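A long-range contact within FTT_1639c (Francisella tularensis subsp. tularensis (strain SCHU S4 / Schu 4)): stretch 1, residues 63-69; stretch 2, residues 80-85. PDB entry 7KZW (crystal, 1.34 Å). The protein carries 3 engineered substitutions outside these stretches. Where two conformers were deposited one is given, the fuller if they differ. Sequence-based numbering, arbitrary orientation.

Stretch 1 (63-69) IYAADTK
Stretch 2 80-85: SFTAYL

Two segments need not share a full ladder of hydrogen bonds to pack well; aromatic rings can carry much of the contact around a single backbone link, as residues 63-69 and 80-85 of FTT_1639c illustrate. The axes of strand 63-65 and of the strand through 80-83 come within 6.8 Å, their N-to-C directions 50° apart, and the contact buries 377 Å² in total.

Ile63, extended at phi/psi -111/137 with both chi angles m, lies out of reach. Tyr64 (-144/168) points its CB toward stretch 2, and chi1 p with chi2 99° lays its ring against that of Phe81, which adopts a similar conformation, with CB toward stretch 1, chi1 54° (p) and chi2 -84°. The rings stack face to face, centroids 4.1 Å apart and planes at 25°, with Tyr64 CE1 3.5 Å from Phe81 CD2. The small methyl of Ala83 fits alongside, its CB 4.1 Å from Tyr64 CD1.

Ala65 (-89/111) supplies the backbone link. Its O accepts a hydrogen bond from Tyr84 N at 3.0 Å (N-H...O 144°) and lies 3.3 Å from Ala83 CA in a CA-H...O contact. The return path is water-mediated: one water accepts from Ala65 N and donates to Tyr84 O, at 2.7 Å from each atom. The CA atoms of Ala65 and Tyr84 are 5.4 Å apart.

At Ala66 (-87/-10) the chain leaves the extended conformation, with CB away and its CA 5.0 Å from Ala83 CA. Asp67 (-151/179, chi1 p) also turns CB away; its OD1 accepts a weak 2.9 Å hydrogen bond from Lys69 N. Thr68 (-77/-8, chi1 p) sets CG2 over one face of the Tyr84 ring, 3.9 Å from its centroid, a CH-pi contact suited to a methyl-bearing residue. Tyr84 (-127/152, chi1 m, chi2 88°) has the largest covered area, 97 Å². Lys69 (-89/3) makes no contact with stretch 2.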

# COMPACT_ATOMS: atom_id res chain seq x y z
N ILE A 63 2.02 -0.52 -5.78
CA ILE A 63 1.28 -1.53 -6.56
C ILE A 63 -0.05 -1.75 -5.88
O ILE A 63 -0.12 -1.83 -4.64
CB ILE A 63 2.05 -2.87 -6.59
CG1 ILE A 63 3.52 -2.63 -6.92
CG2 ILE A 63 1.38 -3.86 -7.56
CD1 ILE A 63 3.65 -2.11 -8.28
N TYR A 64 -1.13 -1.84 -6.67
CA TYR A 64 -2.46 -2.10 -6.10
C TYR A 64 -3.24 -2.98 -7.06
O TYR A 64 -2.82 -3.18 -8.19
CB TYR A 64 -3.22 -0.77 -5.86
CG TYR A 64 -3.39 0.13 -7.06
CD1 TYR A 64 -4.57 0.13 -7.77
CD2 TYR A 64 -2.38 0.99 -7.45
CE1 TYR A 64 -4.74 0.97 -8.87
CE2 TYR A 64 -2.55 1.85 -8.51
CZ TYR A 64 -3.75 1.86 -9.24
OH TYR A 64 -3.94 2.69 -10.33
N ALA A 65 -4.37 -3.51 -6.58
CA ALA A 65 -5.30 -4.24 -7.44
C ALA A 65 -6.28 -3.24 -8.02
O ALA A 65 -7.10 -2.64 -7.29
CB ALA A 65 -6.03 -5.32 -6.64
N ALA A 66 -6.19 -3.00 -9.34
CA ALA A 66 -6.92 -1.90 -9.95
C ALA A 66 -8.32 -2.32 -10.35
O ALA A 66 -9.15 -1.43 -10.65
CB ALA A 66 -6.18 -1.45 -11.21
N ASP A 67 -8.65 -3.60 -10.31
CA ASP A 67 -9.99 -4.02 -10.61
C ASP A 67 -10.31 -5.31 -9.85
O ASP A 67 -9.45 -5.86 -9.16
CB ASP A 67 -10.20 -4.12 -12.13
CG ASP A 67 -9.43 -5.24 -12.80
OD1 ASP A 67 -9.04 -6.22 -12.16
OD2 ASP A 67 -9.23 -5.15 -14.05
N THR A 68 -11.55 -5.78 -10.03
CA THR A 68 -12.00 -6.93 -9.25
C THR A 68 -11.45 -8.25 -9.76
O THR A 68 -11.70 -9.29 -9.16
CB THR A 68 -13.52 -6.99 -9.14
OG1 THR A 68 -14.07 -6.99 -10.45
CG2 THR A 68 -14.06 -5.75 -8.38
N LYS A 69 -10.78 -8.24 -10.91
CA LYS A 69 -10.05 -9.40 -11.38
C LYS A 69 -8.61 -9.41 -10.87
O LYS A 69 -7.88 -10.35 -11.19
CB LYS A 69 -10.08 -9.51 -12.92
CG LYS A 69 -11.49 -9.39 -13.52
CD LYS A 69 -12.34 -10.60 -13.50
CE LYS A 69 -11.97 -11.51 -14.65
NZ LYS A 69 -12.13 -12.87 -14.24
N SER A 80 -4.94 9.96 -7.68
CA SER A 80 -6.05 9.25 -7.08
C SER A 80 -6.37 8.02 -7.93
O SER A 80 -6.14 7.99 -9.15
CB SER A 80 -7.32 10.12 -6.96
OG SER A 80 -7.89 10.43 -8.23
N PHE A 81 -6.90 7.01 -7.27
CA PHE A 81 -7.19 5.77 -7.98
C PHE A 81 -8.20 4.94 -7.19
O PHE A 81 -8.43 5.17 -6.00
CB PHE A 81 -5.92 4.93 -8.27
CG PHE A 81 -5.07 4.62 -7.03
CD1 PHE A 81 -4.15 5.55 -6.55
CD2 PHE A 81 -5.21 3.42 -6.35
CE1 PHE A 81 -3.38 5.27 -5.45
CE2 PHE A 81 -4.44 3.15 -5.23
CZ PHE A 81 -3.54 4.05 -4.78
N THR A 82 -8.71 3.91 -7.85
CA THR A 82 -9.60 2.92 -7.22
C THR A 82 -8.84 1.63 -7.00
O THR A 82 -8.15 1.17 -7.91
CB THR A 82 -10.76 2.63 -8.12
OG1 THR A 82 -11.36 3.85 -8.53
CG2 THR A 82 -11.82 1.72 -7.38
N ALA A 83 -8.93 1.07 -5.81
CA ALA A 83 -8.20 -0.15 -5.44
C ALA A 83 -9.09 -1.12 -4.70
O ALA A 83 -10.11 -0.73 -4.11
CB ALA A 83 -7.04 0.20 -4.50
N TYR A 84 -8.76 -2.40 -4.80
CA TYR A 84 -9.51 -3.47 -4.17
C TYR A 84 -8.56 -4.31 -3.35
O TYR A 84 -7.39 -4.43 -3.67
CB TYR A 84 -10.14 -4.35 -5.24
CG TYR A 84 -11.17 -3.58 -6.05
CD1 TYR A 84 -10.80 -2.86 -7.17
CD2 TYR A 84 -12.49 -3.55 -5.64
CE1 TYR A 84 -11.75 -2.13 -7.90
CE2 TYR A 84 -13.43 -2.79 -6.33
CZ TYR A 84 -13.04 -2.14 -7.47
OH TYR A 84 -13.97 -1.39 -8.20
N LEU A 85 -9.08 -4.93 -2.30
CA LEU A 85 -8.26 -5.80 -1.47
C LEU A 85 -8.01 -7.13 -2.17
O LEU A 85 -8.93 -7.75 -2.72
CB LEU A 85 -9.00 -6.09 -0.17
CG LEU A 85 -9.10 -4.91 0.80
CD1 LEU A 85 -10.02 -5.30 1.94
CD2 LEU A 85 -7.68 -4.56 1.35
O HOH W 1 -5.36 -2.71 -4.15